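PDB 1VM7: ribokinase from Thermotoga maritima, which probably catalyses the ATP- and magnesium-dependent phosphorylation of D-ribose at O-5, giving D-ribose 5-phosphate. Local coordinates for residues Leu15-Gly21 and Ser141-Gln147; Gly164-Pro170 and Tyr183-Pro189; Asn24-Lys30 and Gly104-Val110; Val72-Asp78 and Ile97-Thr103. All coordinates share one frame. Residues are numbered along the deposited sequence.

Contact 1 of 4, residues Leu15-Gly21 and Ser141-Gln147; sequences LVISVVG and SDILLLQ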
# COMPACT_ATOMS: atom_id res chain seq x y z
N LEU A 15 37.28 -6.12 -10.96
CA LEU A 15 36.31 -6.35 -12.03
C LEU A 15 35.07 -5.51 -11.76
O LEU A 15 34.69 -5.31 -10.61
CB LEU A 15 35.95 -7.84 -12.12
CG LEU A 15 37.14 -8.75 -12.39
CD1 LEU A 15 36.71 -10.22 -12.54
CD2 LEU A 15 37.90 -8.30 -13.63
N VAL A 16 34.47 -4.98 -12.82
CA VAL A 16 33.35 -4.05 -12.68
C VAL A 16 32.05 -4.84 -12.67
O VAL A 16 31.84 -5.69 -13.54
CB VAL A 16 33.31 -2.97 -13.79
CG1 VAL A 16 32.02 -2.17 -13.72
CG2 VAL A 16 34.51 -2.06 -13.66
N ILE A 17 31.20 -4.55 -11.69
CA ILE A 17 29.93 -5.26 -11.48
C ILE A 17 28.71 -4.41 -11.91
O ILE A 17 28.57 -3.24 -11.55
CB ILE A 17 29.71 -5.65 -9.99
CG1 ILE A 17 30.82 -6.58 -9.48
CG2 ILE A 17 28.30 -6.26 -9.78
CD1 ILE A 17 30.76 -6.85 -7.98
N SER A 18 27.83 -5.04 -12.69
CA SER A 18 26.53 -4.50 -12.99
C SER A 18 25.46 -5.43 -12.46
O SER A 18 25.61 -6.65 -12.52
CB SER A 18 26.34 -4.37 -14.49
OG SER A 18 27.18 -3.37 -15.01
N VAL A 19 24.40 -4.86 -11.91
CA VAL A 19 23.21 -5.60 -11.55
C VAL A 19 22.13 -5.14 -12.52
O VAL A 19 22.01 -3.95 -12.79
CB VAL A 19 22.68 -5.34 -10.08
CG1 VAL A 19 21.49 -6.24 -9.80
CG2 VAL A 19 23.72 -5.60 -9.05
N VAL A 20 21.40 -6.09 -13.09
CA VAL A 20 20.27 -5.77 -13.94
C VAL A 20 19.06 -6.44 -13.30
O VAL A 20 18.95 -7.65 -13.25
CB VAL A 20 20.47 -6.23 -15.39
CG1 VAL A 20 19.23 -5.86 -16.21
CG2 VAL A 20 21.73 -5.59 -16.00
N GLY A 21 18.15 -5.64 -12.78
CA GLY A 21 17.08 -6.18 -11.99
C GLY A 21 16.15 -5.19 -11.33
O GLY A 21 15.98 -4.04 -11.75
N SER A 141 31.16 -3.64 -18.07
CA SER A 141 31.19 -4.48 -16.86
C SER A 141 31.80 -5.85 -17.12
O SER A 141 31.83 -6.32 -18.25
CB SER A 141 29.76 -4.66 -16.31
OG SER A 141 29.18 -3.41 -15.95
N ASP A 142 32.28 -6.49 -16.05
CA ASP A 142 32.92 -7.80 -16.11
C ASP A 142 32.13 -8.87 -15.37
O ASP A 142 32.28 -10.05 -15.67
CB ASP A 142 34.34 -7.76 -15.53
CG ASP A 142 35.17 -6.69 -16.16
OD1 ASP A 142 35.63 -6.86 -17.30
OD2 ASP A 142 35.36 -5.65 -15.51
N ILE A 143 31.31 -8.45 -14.42
CA ILE A 143 30.45 -9.36 -13.66
C ILE A 143 29.00 -8.85 -13.72
O ILE A 143 28.74 -7.66 -13.58
CB ILE A 143 30.88 -9.47 -12.18
CG1 ILE A 143 32.31 -10.01 -12.05
CG2 ILE A 143 29.88 -10.35 -11.40
CD1 ILE A 143 32.88 -9.92 -10.62
N LEU A 144 28.07 -9.77 -13.93
CA LEU A 144 26.67 -9.44 -14.10
C LEU A 144 25.80 -10.21 -13.15
O LEU A 144 25.80 -11.46 -13.14
CB LEU A 144 26.21 -9.77 -15.53
CG LEU A 144 24.71 -9.60 -15.86
CD1 LEU A 144 24.28 -8.20 -15.63
CD2 LEU A 144 24.43 -10.00 -17.32
N LEU A 145 25.03 -9.46 -12.35
CA LEU A 145 24.04 -10.08 -11.46
C LEU A 145 22.62 -9.92 -11.97
O LEU A 145 22.17 -8.83 -12.31
CB LEU A 145 24.11 -9.53 -10.05
CG LEU A 145 25.18 -10.19 -9.18
CD1 LEU A 145 26.51 -9.87 -9.77
CD2 LEU A 145 25.09 -9.62 -7.80
N LEU A 146 21.93 -11.05 -12.01
CA LEU A 146 20.58 -11.14 -12.51
C LEU A 146 19.74 -11.86 -11.48
O LEU A 146 20.26 -12.65 -10.69
CB LEU A 146 20.57 -11.92 -13.83
CG LEU A 146 21.34 -11.32 -15.01
CD1 LEU A 146 21.48 -12.29 -16.20
CD2 LEU A 146 20.66 -10.05 -15.45
N GLN A 147 18.44 -11.56 -11.48
CA GLN A 147 17.45 -12.33 -10.72
C GLN A 147 16.25 -12.57 -11.63
O GLN A 147 16.36 -12.51 -12.87
CB GLN A 147 17.04 -11.63 -9.43
CG GLN A 147 18.14 -10.82 -8.75
CD GLN A 147 18.52 -9.54 -9.47
OE1 GLN A 147 17.68 -8.85 -10.04
NE2 GLN A 147 19.81 -9.19 -9.40
O HOH W 1 17.17 -9.85 -13.45
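Two parallel strands, 17-20 and 143-146, lie with axes 4.7 Å apart, joined by the ladder Ile143 N to Val16 O (2.9 Å), Ser18 N to Ile143 O (2.9 Å), Leu145 N to Ser18 O (2.9 Å) and Val20 N to Leu145 O (3.0 Å); Asp142 N also reaches Val16 O (2.7 Å). Ile17 and Ile143 share the mt rotamer; m at Ile17 chi1 places its CG1 4.0 Å from Ile143 CB, and Ile17 CG2 meets Leu145 CD1 at 4.0 Å. These residues face helices 53-65 and 256-269. On the other face Leu144 (tp) brings CD1 to 3.7 Å from Val20 CG2, and Leu146 (mt) sets CD2 3.8 Å from Val20 CB. Asp142, chi1 m, turns OD2 back to accept from Val16 N at 2.9 Å. At the strands' C-terminal ends a water bridges Val20 O (2.8 Å) and Gln147 N (2.9 Å), while Gln147 bends its amide to Gln57, beside the predicted substrate residue Gly54. This is the parallel core of the PfkB (ribokinase) alpha/beta fold.

Contact 2 of 4, residues Gly164-Pro170 and Tyr183-Pro189; sequences GIVIFDP and YLDYLTP
Strand 165-168 and the short strand 186-187 run parallel, pairing Ile167 with Tyr186 (CA-CA 4.5 Å) and Phe168 with Leu187 (CA-CA 5.1 Å). Both strands are extended; just before the second, Asp185 (phi/psi -91/-36) kinks the chain so that two successive amides share one acceptor: Asp185 N (2.8 Å) and Tyr186 N (2.9 Å) both donate to Val166 O. With chi1 m, Asp185 OD2 accepts a hydrogen bond from Val166 N at 3.0 Å. The ladder continues with Phe168 N to Tyr186 O (2.9 Å) and Thr188 N to Phe168 O (3.1 Å). Asp185 O is met by Asn222. Beyond the strands, Thr188 (p) donates OG1 to Asp169 OD1 at 3.0 Å and is also bonded to Asn261; Asp169 OD1 forms a salt bridge with Lys226. Phe168 (t) puts ring atom CD2 3.5 Å from Leu187 CD1; Phe168 CB lies 3.6 Å from Leu184 CD2, and Ile167 CG1 packs 3.9 Å from Tyr186 CB on the other face. Pro170 CG meets Pro189 CB at 3.6 Å. Asp169 beside Lys226 and Asp258, predicted ATP ligand and catalytic base, marks a PfkB kinase active site at the parallel strands' C-terminal ends.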
# COMPACT_ATOMS: atom_id res chain seq x y z
N GLY A 164 31.26 -11.64 -19.90
CA GLY A 164 31.70 -11.52 -18.54
C GLY A 164 31.09 -12.63 -17.71
O GLY A 164 30.48 -13.56 -18.25
N ILE A 165 31.25 -12.54 -16.40
CA ILE A 165 30.72 -13.53 -15.49
C ILE A 165 29.24 -13.23 -15.26
O ILE A 165 28.88 -12.12 -14.88
CB ILE A 165 31.54 -13.59 -14.18
CG1 ILE A 165 32.96 -14.07 -14.50
CG2 ILE A 165 30.88 -14.50 -13.17
CD1 ILE A 165 33.97 -13.66 -13.48
N VAL A 166 28.41 -14.21 -15.55
CA VAL A 166 26.96 -14.10 -15.44
C VAL A 166 26.52 -14.95 -14.25
O VAL A 166 26.73 -16.18 -14.22
CB VAL A 166 26.24 -14.56 -16.73
CG1 VAL A 166 24.71 -14.40 -16.61
CG2 VAL A 166 26.75 -13.79 -17.93
N ILE A 167 25.93 -14.25 -13.26
CA ILE A 167 25.39 -14.81 -12.04
C ILE A 167 23.87 -14.61 -12.09
O ILE A 167 23.41 -13.48 -12.17
CB ILE A 167 25.93 -14.08 -10.80
CG1 ILE A 167 27.46 -14.21 -10.74
CG2 ILE A 167 25.26 -14.63 -9.55
CD1 ILE A 167 28.19 -13.21 -9.83
N PHE A 168 23.12 -15.72 -12.05
CA PHE A 168 21.66 -15.70 -12.12
C PHE A 168 21.04 -16.31 -10.85
O PHE A 168 21.26 -17.47 -10.53
CB PHE A 168 21.17 -16.42 -13.37
CG PHE A 168 19.68 -16.58 -13.45
CD1 PHE A 168 18.85 -15.50 -13.37
CD2 PHE A 168 19.12 -17.85 -13.61
CE1 PHE A 168 17.49 -15.66 -13.44
CE2 PHE A 168 17.76 -18.01 -13.70
CZ PHE A 168 16.94 -16.92 -13.61
N ASP A 169 20.31 -15.48 -10.12
CA ASP A 169 19.59 -15.88 -8.93
C ASP A 169 18.16 -16.20 -9.38
O ASP A 169 17.38 -15.31 -9.77
CB ASP A 169 19.64 -14.73 -7.94
CG ASP A 169 19.23 -15.12 -6.54
OD1 ASP A 169 19.28 -16.34 -6.21
OD2 ASP A 169 18.90 -14.16 -5.75
N PRO A 170 17.81 -17.49 -9.38
CA PRO A 170 16.54 -17.87 -9.98
C PRO A 170 15.37 -17.61 -9.01
O PRO A 170 14.68 -18.52 -8.59
CB PRO A 170 16.75 -19.36 -10.28
CG PRO A 170 17.65 -19.82 -9.13
CD PRO A 170 18.54 -18.65 -8.83
N TYR A 183 24.12 -20.09 -20.69
CA TYR A 183 24.82 -18.80 -20.62
C TYR A 183 25.31 -18.42 -19.22
O TYR A 183 25.99 -17.40 -19.07
CB TYR A 183 23.92 -17.69 -21.17
CG TYR A 183 23.51 -17.95 -22.59
CD1 TYR A 183 24.47 -17.99 -23.61
CD2 TYR A 183 22.19 -18.17 -22.93
CE1 TYR A 183 24.12 -18.24 -24.93
CE2 TYR A 183 21.83 -18.43 -24.24
CZ TYR A 183 22.80 -18.44 -25.24
OH TYR A 183 22.43 -18.72 -26.55
N LEU A 184 25.02 -19.25 -18.22
CA LEU A 184 25.34 -18.92 -16.83
C LEU A 184 26.71 -19.38 -16.40
O LEU A 184 27.10 -20.51 -16.67
CB LEU A 184 24.34 -19.59 -15.90
CG LEU A 184 22.87 -19.27 -16.09
CD1 LEU A 184 22.14 -19.78 -14.89
CD2 LEU A 184 22.63 -17.75 -16.33
N ASP A 185 27.40 -18.52 -15.67
CA ASP A 185 28.62 -18.90 -14.96
C ASP A 185 28.28 -19.36 -13.54
O ASP A 185 28.88 -20.28 -13.02
CB ASP A 185 29.62 -17.72 -14.99
CG ASP A 185 30.13 -17.44 -16.41
OD1 ASP A 185 30.96 -18.23 -16.89
OD2 ASP A 185 29.66 -16.49 -17.06
N TYR A 186 27.28 -18.73 -12.94
CA TYR A 186 26.79 -19.11 -11.62
C TYR A 186 25.27 -19.13 -11.61
O TYR A 186 24.61 -18.16 -12.05
CB TYR A 186 27.30 -18.15 -10.52
CG TYR A 186 28.77 -18.26 -10.29
CD1 TYR A 186 29.66 -17.48 -11.02
CD2 TYR A 186 29.30 -19.16 -9.37
CE1 TYR A 186 31.01 -17.58 -10.83
CE2 TYR A 186 30.66 -19.28 -9.19
CZ TYR A 186 31.51 -18.48 -9.92
OH TYR A 186 32.89 -18.58 -9.77
N LEU A 187 24.71 -20.23 -11.12
CA LEU A 187 23.30 -20.33 -10.79
C LEU A 187 23.20 -20.47 -9.28
O LEU A 187 23.85 -21.33 -8.70
CB LEU A 187 22.67 -21.55 -11.48
CG LEU A 187 21.15 -21.72 -11.32
CD1 LEU A 187 20.43 -20.70 -12.15
CD2 LEU A 187 20.71 -23.12 -11.70
N THR A 188 22.39 -19.64 -8.64
CA THR A 188 22.43 -19.54 -7.17
C THR A 188 21.05 -19.77 -6.55
O THR A 188 20.50 -18.88 -5.94
CB THR A 188 22.98 -18.16 -6.71
OG1 THR A 188 22.05 -17.12 -7.06
CG2 THR A 188 24.33 -17.86 -7.36
N PRO A 189 20.48 -20.96 -6.72
CA PRO A 189 19.16 -21.19 -6.15
C PRO A 189 19.25 -21.44 -4.66
O PRO A 189 20.26 -21.95 -4.20
CB PRO A 189 18.70 -22.47 -6.86
CG PRO A 189 19.98 -23.21 -7.04
CD PRO A 189 21.00 -22.17 -7.38

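Contact 3 of 4, residues Asn24-Lys30 and Gly104-Val110; sequences NIDIVLK and GRAFIEV
Ile27, Ile108 and Val110 give up the most area where strands 24-30 and 105-110 pair in parallel, their axes 4.6 Å apart at 16°, with Ile27 opposite Phe107. Both are extended (phi about -85 to -145, psi about 105 to 150). Ile27, mt, puts CD1 3.7 Å from Phe107 CE2; its backbone donates N to Ala106 O (2.8 Å) and accepts Ile108 N at O (2.8 Å). Ile108, also mt, points to the other face, CD1 3.8 Å from Asp26 CB and 4.1 Å from Val28 CG2, while its O receives Leu29 N at 2.7 Å. Val110 (t) sets CG2 3.6 Å from Val28 CG1 and donates N to Leu29 O (3.0 Å). Ile25 N reaches Gly104 O (3.0 Å) and Ala106 N reaches Ile25 O (2.9 Å); Asn24, Ile25 and Asp26 are predicted to bind substrate. In this lid sheet the pair lies between strands 40-51 and 116-121, Ile25 and Ile27 touch Tyr80 of helix 79-90, and Leu29 and Phe107 pack on Phe107 and Leu29 of the second subunit.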
# COMPACT_ATOMS: atom_id res chain seq x y z
N ASN A 24 11.87 -2.32 -5.58
CA ASN A 24 10.53 -2.40 -5.00
C ASN A 24 10.52 -1.60 -3.71
O ASN A 24 11.54 -1.53 -3.00
CB ASN A 24 10.27 -3.89 -4.70
CG ASN A 24 8.86 -4.18 -4.24
OD1 ASN A 24 7.90 -4.17 -5.04
ND2 ASN A 24 8.73 -4.50 -2.94
N ILE A 25 9.38 -0.99 -3.40
CA ILE A 25 9.10 -0.46 -2.09
C ILE A 25 8.30 -1.51 -1.39
O ILE A 25 7.26 -1.92 -1.91
CB ILE A 25 8.19 0.78 -2.19
CG1 ILE A 25 8.82 1.80 -3.13
CG2 ILE A 25 7.95 1.39 -0.83
CD1 ILE A 25 10.19 2.27 -2.71
N ASP A 26 8.73 -1.93 -0.20
CA ASP A 26 7.93 -2.86 0.61
C ASP A 26 7.14 -2.06 1.63
O ASP A 26 7.71 -1.39 2.50
CB ASP A 26 8.83 -3.88 1.30
CG ASP A 26 9.40 -4.87 0.33
OD1 ASP A 26 8.72 -5.20 -0.63
OD2 ASP A 26 10.52 -5.35 0.54
N ILE A 27 5.81 -2.15 1.51
CA ILE A 27 4.89 -1.41 2.37
C ILE A 27 4.31 -2.38 3.37
O ILE A 27 3.49 -3.24 3.01
CB ILE A 27 3.79 -0.68 1.54
CG1 ILE A 27 4.43 0.33 0.57
CG2 ILE A 27 2.80 0.05 2.44
CD1 ILE A 27 3.59 0.61 -0.63
N VAL A 28 4.75 -2.27 4.64
CA VAL A 28 4.38 -3.26 5.63
C VAL A 28 3.26 -2.67 6.44
O VAL A 28 3.42 -1.64 7.10
CB VAL A 28 5.57 -3.65 6.53
CG1 VAL A 28 5.14 -4.69 7.57
CG2 VAL A 28 6.71 -4.20 5.67
N LEU A 29 2.11 -3.33 6.38
CA LEU A 29 0.96 -2.89 7.15
C LEU A 29 0.76 -3.90 8.29
O LEU A 29 0.39 -5.04 8.08
CB LEU A 29 -0.28 -2.81 6.27
CG LEU A 29 -0.06 -1.90 5.06
CD1 LEU A 29 -0.99 -2.26 3.95
CD2 LEU A 29 -0.17 -0.45 5.50
N LYS A 30 1.03 -3.44 9.50
CA LYS A 30 0.88 -4.21 10.71
C LYS A 30 -0.58 -4.14 11.16
O LYS A 30 -1.11 -3.05 11.38
CB LYS A 30 1.77 -3.55 11.75
CG LYS A 30 2.17 -4.37 12.90
CD LYS A 30 3.53 -3.91 13.41
CE LYS A 30 4.68 -4.59 12.64
NZ LYS A 30 4.88 -4.11 11.25
N GLY A 104 7.69 -0.02 -8.58
CA GLY A 104 7.19 -1.31 -8.11
C GLY A 104 7.02 -1.26 -6.60
O GLY A 104 7.82 -0.58 -5.88
N ARG A 105 5.98 -1.92 -6.13
CA ARG A 105 5.64 -1.94 -4.72
C ARG A 105 5.04 -3.27 -4.28
O ARG A 105 4.50 -4.01 -5.10
CB ARG A 105 4.77 -0.76 -4.35
CG ARG A 105 3.42 -0.63 -4.96
CD ARG A 105 2.98 0.81 -4.84
NE ARG A 105 3.90 1.64 -5.59
CZ ARG A 105 3.95 2.97 -5.60
NH1 ARG A 105 3.10 3.72 -4.91
NH2 ARG A 105 4.87 3.56 -6.35
N ALA A 106 5.25 -3.61 -3.04
CA ALA A 106 4.66 -4.82 -2.48
C ALA A 106 3.93 -4.39 -1.22
O ALA A 106 4.46 -3.61 -0.39
CB ALA A 106 5.70 -5.85 -2.19
N PHE A 107 2.69 -4.84 -1.10
CA PHE A 107 1.84 -4.50 0.05
C PHE A 107 1.75 -5.72 0.94
O PHE A 107 1.13 -6.73 0.56
CB PHE A 107 0.46 -4.12 -0.42
CG PHE A 107 0.45 -2.95 -1.34
CD1 PHE A 107 0.60 -3.12 -2.71
CD2 PHE A 107 0.33 -1.67 -0.84
CE1 PHE A 107 0.59 -2.04 -3.55
CE2 PHE A 107 0.30 -0.58 -1.71
CZ PHE A 107 0.43 -0.76 -3.05
N ILE A 108 2.39 -5.62 2.10
CA ILE A 108 2.64 -6.75 2.96
C ILE A 108 1.79 -6.57 4.21
O ILE A 108 2.02 -5.66 5.00
CB ILE A 108 4.14 -6.88 3.35
CG1 ILE A 108 5.04 -6.93 2.11
CG2 ILE A 108 4.35 -8.13 4.27
CD1 ILE A 108 6.50 -6.62 2.37
N GLU A 109 0.79 -7.43 4.37
CA GLU A 109 -0.07 -7.38 5.56
C GLU A 109 0.45 -8.39 6.54
O GLU A 109 0.52 -9.54 6.20
CB GLU A 109 -1.53 -7.66 5.18
CG GLU A 109 -2.52 -7.65 6.33
CD GLU A 109 -3.99 -7.82 5.89
OE1 GLU A 109 -4.28 -7.94 4.67
OE2 GLU A 109 -4.86 -7.81 6.78
N VAL A 110 0.85 -7.94 7.75
CA VAL A 110 1.41 -8.77 8.79
C VAL A 110 0.52 -8.73 10.03
O VAL A 110 0.27 -7.67 10.59
CB VAL A 110 2.84 -8.30 9.24
CG1 VAL A 110 3.52 -9.40 9.98
CG2 VAL A 110 3.70 -7.95 8.10

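Contact 4 of 4, residues Val72-Asp78 and Ile97-Thr103; sequences VTCIGND and IRVSLPT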
# COMPACT_ATOMS: atom_id res chain seq x y z
N VAL A 72 21.18 -1.44 -13.43
CA VAL A 72 20.15 -1.12 -14.41
C VAL A 72 18.85 -1.59 -13.82
O VAL A 72 18.67 -2.78 -13.47
CB VAL A 72 20.42 -1.71 -15.81
CG1 VAL A 72 19.33 -1.27 -16.80
CG2 VAL A 72 21.76 -1.19 -16.30
N THR A 73 17.94 -0.63 -13.65
CA THR A 73 16.67 -0.91 -12.99
C THR A 73 15.66 0.13 -13.46
O THR A 73 16.02 1.23 -13.83
CB THR A 73 16.75 -0.90 -11.43
OG1 THR A 73 15.49 -1.28 -10.86
CG2 THR A 73 17.09 0.47 -10.89
N CYS A 74 14.39 -0.25 -13.48
CA CYS A 74 13.34 0.66 -13.84
C CYS A 74 12.57 1.09 -12.61
O CYS A 74 12.07 0.26 -11.86
CB CYS A 74 12.38 0.04 -14.84
SG CYS A 74 12.97 0.24 -16.53
N ILE A 75 12.46 2.41 -12.42
CA ILE A 75 11.67 2.95 -11.34
C ILE A 75 10.76 4.00 -11.94
O ILE A 75 10.86 4.29 -13.10
CB ILE A 75 12.55 3.54 -10.22
CG1 ILE A 75 13.45 4.67 -10.75
CG2 ILE A 75 13.39 2.41 -9.60
CD1 ILE A 75 14.46 5.11 -9.82
N GLY A 76 9.86 4.54 -11.14
CA GLY A 76 8.84 5.45 -11.63
C GLY A 76 9.31 6.89 -11.57
O GLY A 76 10.51 7.19 -11.53
N ASN A 77 8.34 7.80 -11.57
CA ASN A 77 8.63 9.23 -11.39
C ASN A 77 7.98 9.77 -10.12
O ASN A 77 7.71 10.96 -10.01
CB ASN A 77 8.20 10.05 -12.61
CG ASN A 77 9.24 10.01 -13.70
OD1 ASN A 77 10.38 10.43 -13.48
ND2 ASN A 77 8.86 9.50 -14.88
N ASP A 78 7.76 8.88 -9.16
CA ASP A 78 6.99 9.21 -7.99
C ASP A 78 7.90 9.44 -6.77
O ASP A 78 9.13 9.33 -6.84
CB ASP A 78 5.94 8.12 -7.73
CG ASP A 78 6.50 6.71 -7.85
OD1 ASP A 78 7.73 6.49 -7.61
OD2 ASP A 78 5.69 5.82 -8.15
N ILE A 97 16.63 3.79 -14.55
CA ILE A 97 15.85 4.36 -15.62
C ILE A 97 14.48 4.71 -15.07
O ILE A 97 13.83 3.86 -14.48
CB ILE A 97 15.64 3.33 -16.74
CG1 ILE A 97 16.97 2.99 -17.42
CG2 ILE A 97 14.61 3.82 -17.80
CD1 ILE A 97 16.87 1.72 -18.27
N ARG A 98 14.02 5.94 -15.29
CA ARG A 98 12.72 6.37 -14.81
C ARG A 98 11.68 6.20 -15.88
O ARG A 98 11.96 6.51 -17.02
CB ARG A 98 12.77 7.83 -14.38
CG ARG A 98 13.89 8.08 -13.39
CD ARG A 98 13.77 9.44 -12.77
NE ARG A 98 12.93 9.39 -11.60
CZ ARG A 98 12.81 10.38 -10.73
NH1 ARG A 98 13.45 11.54 -10.92
NH2 ARG A 98 12.01 10.22 -9.69
N VAL A 99 10.52 5.67 -15.52
CA VAL A 99 9.42 5.46 -16.48
C VAL A 99 8.17 6.02 -15.85
O VAL A 99 8.18 6.37 -14.67
CB VAL A 99 9.24 3.96 -16.86
CG1 VAL A 99 10.48 3.47 -17.60
CG2 VAL A 99 8.99 3.06 -15.62
N SER A 100 7.10 6.13 -16.62
CA SER A 100 5.87 6.75 -16.12
C SER A 100 4.94 5.83 -15.29
O SER A 100 3.92 6.27 -14.76
CB SER A 100 5.07 7.34 -17.28
OG SER A 100 4.56 6.28 -18.05
N LEU A 101 5.29 4.55 -15.13
CA LEU A 101 4.50 3.68 -14.28
C LEU A 101 4.89 3.95 -12.82
O LEU A 101 5.96 4.49 -12.56
CB LEU A 101 4.73 2.22 -14.63
CG LEU A 101 4.15 1.66 -15.94
CD1 LEU A 101 4.43 0.16 -15.97
CD2 LEU A 101 2.65 1.85 -16.08
N PRO A 102 4.02 3.60 -11.86
CA PRO A 102 4.47 3.71 -10.48
C PRO A 102 5.65 2.79 -10.23
O PRO A 102 5.73 1.72 -10.81
CB PRO A 102 3.24 3.26 -9.66
CG PRO A 102 2.08 3.53 -10.59
CD PRO A 102 2.64 3.10 -11.92
N THR A 103 6.55 3.22 -9.35
CA THR A 103 7.64 2.40 -8.90
C THR A 103 7.03 1.11 -8.38
O THR A 103 5.96 1.15 -7.79
CB THR A 103 8.43 3.13 -7.74
OG1 THR A 103 8.94 4.39 -8.21
CG2 THR A 103 9.58 2.28 -7.22
O HOH W 2 5.95 7.03 -11.69
O HOH W 3 10.09 9.35 -17.10
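The strands of a beta-alpha-beta unit, 69-75 and 93-98 joined through helix 79-90, meet here in parallel at one edge of the large sheet, and the loops that follow them stay in contact. Backbone hydrogen bonds form the strand part: Ile97 N to Thr73 O (2.7 Å), Ile75 N to Ile97 O (2.9 Å) and Val99 N to Ile75 O (2.8 Å). They pair Cys74 with Ile97 and Ile75 with Arg98. In the apolar contacts, Ile97 CD1 lies 4.1 Å from Val72 CG1, and Cys74 SG lies 4.1 Å from Ile97 CB and 4.2 Å from Val99 CG1; Pro102 packs on Met46 of the second subunit. At Gly76 the loops close in, its CA 3.2 Å from both Val99 O and Leu101 O; a CB there would clash with Leu101 O and Thr103 N. A water bridges the two loop backbones, from Asn77 N (2.5 Å) to Leu101 O (2.7 Å). Side-chain polar bonds complete the loop part. Arg98 NE donates to Gly76 O at 3.3 Å, while its NH2 is held by Ser81 and Asp82 of the helix. Asp78, the N-cap of helix 79-90, also forms a salt bridge with Arg105. Thr103 links both loops: its OG1 accepts from Gly76 N at 3.1 Å and donates to Asp78 OD1 at a very short 2.5 Å, while Thr103 N donates to Asp78 OD2 at 3.0 Å.

From the N terminus, strand 17-20 enters the large sheet and the chain passes at once into strand 24-30 of the lid. After 69-75 returns to the large sheet, contact 4 closes a short beta-alpha-beta loop with 97-103; the chain then re-enters the lid, where 104-110 closes contact 3 around it. Both lie within the long loop that contact 1 completes when 141-147 pairs with 15-21. Contact 2 follows in series. No loops cross. Contacts 4, 1 and 2 succeed one another across the large sheet, with 15-21 bonded to 72-78 and 141-147 to 164-170. A salt bridge between contacts 3 and 4 ties lid to sheet.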